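Local coordinates for D-isomer specific 2-hydroxyacid dehydrogenase family protein (Aeromonas salmonicida subsp. salmonicida, PDB 3HG7), which probably acts as an NAD-dependent oxidoreductase of the D-isomer specific 2-hydroxyacid dehydrogenase family, at residues A[122-127]-A[131-136]. The protein carries 1 engineered substitution. Sequence-based numbering, arbitrary orientation.
Sequences REQQKQ and QSHPYQ
The side-chain amide of Gln-124 bridges to Gln-131 and His-133, pinning an extended loop to the helix before it. The helix, 118-126, and the loop form an arm projecting from the Rossmann-type NAD-binding domain; the chain turns back after the helix and leads on to strand 142-146, whose parallel sheet forms the domain core.

Hydrogen bonds carry the contact, and glutamine suits the place because one amide can donate and accept together. NE2 of Gln-124 gives a hydrogen to the backbone O of Gln-131 at 2.8 Å; the bond lies in the amide plane of Gln-124 and meets a lone pair of the carbonyl. OE1 of Gln-124 accepts from His-133 NE2, also at 2.8 Å, with an N-H...O angle of 156°. Histidine suits its place because the imidazole N-H at NE2 can donate from the ring edge; it stands 23° off the carbonyl plane of the Gln-124 amide. Held at both ends, the amide has its flip settled. The outer part of Gln-124 is stretched out, carrying its amide across to the loop.

A water gives Gln-124 and Gln-131 a second connection, accepting from Gln-124 NE2 at 2.9 Å and, at the longer 3.3 Å, from Gln-131 N.

Beside these bonds there is a slight van der Waals touch, Gln-131 CB lying 3.8 Å from Gln-124 NE2. The loop is further tied to the helix by Tyr-121, whose OH is hydrogen-bonded to His-133 N. Gln-131 folds back at its second torsion (61°), returning its NE2 to the O of Ser-132 in a 2.8 Å bond.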
ATOM      1  N   ARG A 122      -6.489 -27.418   4.664  1.00 10.41           N
ATOM      2  CA  ARG A 122      -5.824 -27.376   5.959  1.00 12.99           C
ATOM      3  C   ARG A 122      -6.776 -27.941   7.059  1.00 13.43           C
ATOM      4  O   ARG A 122      -6.366 -28.754   7.907  1.00 13.52           O
ATOM      5  CB  ARG A 122      -5.387 -25.934   6.210  1.00 17.31           C
ATOM      6  CG  ARG A 122      -4.661 -25.671   7.484  1.00 34.07           C
ATOM      7  CD  ARG A 122      -4.456 -24.147   7.640  1.00 22.48           C
ATOM      8  NE  ARG A 122      -4.399 -23.775   9.056  1.00 35.63           N
ATOM      9  CZ  ARG A 122      -3.305 -23.871   9.804  1.00 25.23           C
ATOM     10  NH1 ARG A 122      -3.338 -23.497  11.089  1.00 36.25           N
ATOM     11  NH2 ARG A 122      -2.168 -24.324   9.275  1.00 36.20           N
ATOM     12  N   GLU A 123      -8.040 -27.508   7.023  1.00 13.30           N
ATOM     13  CA  GLU A 123      -9.053 -27.987   7.973  1.00 15.15           C
ATOM     14  C   GLU A 123      -9.345 -29.471   7.754  1.00 13.69           C
ATOM     15  O   GLU A 123      -9.493 -30.220   8.719  1.00 13.21           O
ATOM     16  CB  GLU A 123     -10.339 -27.139   7.905  1.00 18.03           C
ATOM     17  CG  GLU A 123     -10.230 -25.660   8.363  1.00 23.29           C
ATOM     18  CD  GLU A 123      -9.809 -25.466   9.833  1.00 21.54           C
ATOM     19  OE1 GLU A 123     -10.033 -26.361  10.681  1.00 24.09           O
ATOM     20  OE2 GLU A 123      -9.229 -24.399  10.132  1.00 26.24           O
ATOM     21  N   GLN A 124      -9.401 -29.932   6.503  1.00 12.70           N
ATOM     22  CA  GLN A 124      -9.569 -31.371   6.273  1.00 13.51           C
ATOM     23  C   GLN A 124      -8.392 -32.197   6.795  1.00 14.66           C
ATOM     24  O   GLN A 124      -8.542 -33.354   7.218  1.00 14.67           O
ATOM     25  CB  GLN A 124      -9.842 -31.678   4.803  1.00 13.08           C
ATOM     26  CG  GLN A 124     -11.189 -31.106   4.379  1.00 12.41           C
ATOM     27  CD  GLN A 124     -11.674 -31.595   3.027  1.00 13.11           C
ATOM     28  OE1 GLN A 124     -12.859 -31.433   2.716  1.00 13.36           O
ATOM     29  NE2 GLN A 124     -10.789 -32.199   2.213  1.00 11.21           N
ATOM     30  N   GLN A 125      -7.204 -31.597   6.742  1.00 14.17           N
ATOM     31  CA  GLN A 125      -6.010 -32.294   7.163  1.00 15.61           C
ATOM     32  C   GLN A 125      -6.060 -32.499   8.674  1.00 17.10           C
ATOM     33  O   GLN A 125      -5.696 -33.577   9.157  1.00 18.25           O
ATOM     34  CB  GLN A 125      -4.773 -31.501   6.736  1.00 13.52           C
ATOM     35  CG  GLN A 125      -3.438 -32.162   7.079  1.00 17.04           C
ATOM     36  CD  GLN A 125      -2.251 -31.376   6.555  1.00 13.83           C
ATOM     37  OE1 GLN A 125      -2.395 -30.508   5.698  1.00 16.15           O
ATOM     38  NE2 GLN A 125      -1.051 -31.696   7.076  1.00 17.27           N
ATOM     39  N   LYS A 126      -6.541 -31.484   9.394  1.00 18.47           N
ATOM     40  CA  LYS A 126      -6.727 -31.551  10.850  1.00 21.15           C
ATOM     41  C   LYS A 126      -7.647 -32.677  11.274  1.00 20.94           C
ATOM     42  O   LYS A 126      -7.534 -33.191  12.407  1.00 20.92           O
ATOM     43  CB  LYS A 126      -7.279 -30.239  11.401  1.00 23.53           C
ATOM     44  CG  LYS A 126      -6.263 -29.115  11.516  1.00 29.04           C
ATOM     45  CD  LYS A 126      -6.954 -27.800  11.799  1.00 26.54           C
ATOM     46  CE  LYS A 126      -5.952 -26.715  12.209  1.00 29.58           C
ATOM     47  NZ  LYS A 126      -6.599 -25.360  12.112  1.00 28.93           N
ATOM     48  N   GLN A 127      -8.581 -33.057  10.396  1.00 19.87           N
ATOM     49  CA  GLN A 127      -9.497 -34.148  10.699  1.00 19.08           C
ATOM     50  C   GLN A 127      -9.176 -35.439   9.949  1.00 18.21           C
ATOM     51  O   GLN A 127      -9.981 -36.365   9.935  1.00 20.13           O
ATOM     52  CB  GLN A 127     -10.976 -33.720  10.514  1.00 20.22           C
ATOM     53  CG  GLN A 127     -11.362 -33.135   9.151  1.00 17.90           C
ATOM     54  CD  GLN A 127     -12.866 -33.253   8.848  1.00 20.81           C
ATOM     55  OE1 GLN A 127     -13.517 -34.231   9.222  1.00 18.95           O
ATOM     56  NE2 GLN A 127     -13.403 -32.273   8.132  1.00 18.21           N
ATOM     57  N   GLN A 131     -10.366 -35.646   0.781  1.00 12.48           N
ATOM     58  CA  GLN A 131     -11.520 -35.350  -0.100  1.00 12.22           C
ATOM     59  C   GLN A 131     -11.262 -34.155  -0.986  1.00 10.15           C
ATOM     60  O   GLN A 131     -11.051 -33.051  -0.494  1.00  9.58           O
ATOM     61  CB  GLN A 131     -12.788 -35.062   0.700  1.00 14.11           C
ATOM     62  CG  GLN A 131     -14.017 -34.770  -0.202  1.00 20.63           C
ATOM     63  CD  GLN A 131     -14.410 -35.945  -1.129  1.00 16.49           C
ATOM     64  OE1 GLN A 131     -14.703 -37.055  -0.668  1.00 21.68           O
ATOM     65  NE2 GLN A 131     -14.419 -35.695  -2.449  1.00 21.82           N
ATOM     66  N   SER A 132     -11.277 -34.399  -2.289  1.00  9.51           N
ATOM     67  CA  SER A 132     -11.086 -33.327  -3.246  1.00 10.03           C
ATOM     68  C   SER A 132     -12.414 -32.650  -3.542  1.00 10.43           C
ATOM     69  O   SER A 132     -13.461 -33.303  -3.516  1.00 11.57           O
ATOM     70  CB  SER A 132     -10.476 -33.893  -4.533  1.00 12.02           C
ATOM     71  OG  SER A 132     -10.150 -32.827  -5.421  1.00 17.59           O
ATOM     72  N   HIS A 133     -12.367 -31.371  -3.880  1.00 10.12           N
ATOM     73  CA  HIS A 133     -13.528 -30.554  -4.273  1.00 10.20           C
ATOM     74  C   HIS A 133     -13.276 -29.856  -5.609  1.00 11.99           C
ATOM     75  O   HIS A 133     -12.125 -29.659  -5.973  1.00 12.49           O
ATOM     76  CB  HIS A 133     -13.790 -29.493  -3.201  1.00 10.60           C
ATOM     77  CG  HIS A 133     -14.012 -30.098  -1.851  1.00 13.17           C
ATOM     78  ND1 HIS A 133     -15.268 -30.471  -1.403  1.00 11.66           N
ATOM     79  CD2 HIS A 133     -13.131 -30.550  -0.925  1.00 11.82           C
ATOM     80  CE1 HIS A 133     -15.144 -31.082  -0.232  1.00 13.87           C
ATOM     81  NE2 HIS A 133     -13.858 -31.113   0.092  1.00 12.58           N
ATOM     82  N   PRO A 134     -14.344 -29.440  -6.307  1.00 11.34           N
ATOM     83  CA  PRO A 134     -14.148 -28.727  -7.572  1.00 10.68           C
ATOM     84  C   PRO A 134     -13.385 -27.413  -7.407  1.00 10.25           C
ATOM     85  O   PRO A 134     -13.515 -26.695  -6.424  1.00 11.85           O
ATOM     86  CB  PRO A 134     -15.568 -28.402  -8.044  1.00 12.06           C
ATOM     87  CG  PRO A 134     -16.494 -29.110  -7.140  1.00 17.47           C
ATOM     88  CD  PRO A 134     -15.763 -29.802  -6.075  1.00 11.86           C
ATOM     89  N   TYR A 135     -12.624 -27.084  -8.434  1.00  9.54           N
ATOM     90  CA  TYR A 135     -12.002 -25.780  -8.513  1.00  8.97           C
ATOM     91  C   TYR A 135     -11.841 -25.424  -9.985  1.00  9.52           C
ATOM     92  O   TYR A 135     -12.078 -26.261 -10.873  1.00  7.59           O
ATOM     93  CB  TYR A 135     -10.674 -25.784  -7.772  1.00 10.10           C
ATOM     94  CG  TYR A 135      -9.585 -26.648  -8.378  1.00  7.67           C
ATOM     95  CD1 TYR A 135      -8.704 -26.115  -9.364  1.00 11.49           C
ATOM     96  CD2 TYR A 135      -9.379 -27.938  -7.945  1.00 11.22           C
ATOM     97  CE1 TYR A 135      -7.681 -26.909  -9.894  1.00  8.04           C
ATOM     98  CE2 TYR A 135      -8.359 -28.730  -8.483  1.00  8.99           C
ATOM     99  CZ  TYR A 135      -7.503 -28.182  -9.418  1.00 11.08           C
ATOM    100  OH  TYR A 135      -6.511 -28.975  -9.915  1.00  9.97           O
ATOM    101  N   GLN A 136     -11.465 -24.174 -10.239  1.00 12.41           N
ATOM    102  CA  GLN A 136     -11.157 -23.720 -11.595  1.00 14.87           C
ATOM    103  C   GLN A 136      -9.756 -23.126 -11.674  1.00 12.68           C
ATOM    104  O   GLN A 136      -9.198 -22.691 -10.681  1.00 11.68           O
ATOM    105  CB  GLN A 136     -12.172 -22.667 -12.084  1.00 18.37           C
ATOM    106  CG  GLN A 136     -13.620 -23.172 -12.193  1.00 36.77           C
ATOM    107  CD  GLN A 136     -14.387 -22.574 -13.371  1.00 21.53           C
ATOM    108  OE1 GLN A 136     -13.927 -21.632 -14.021  1.00 37.58           O
ATOM    109  NE2 GLN A 136     -15.561 -23.140 -13.662  1.00 37.36           N
TER
HETATM  110  O   HOH W   1      -8.190 -33.519   1.999  1.00 11.55           O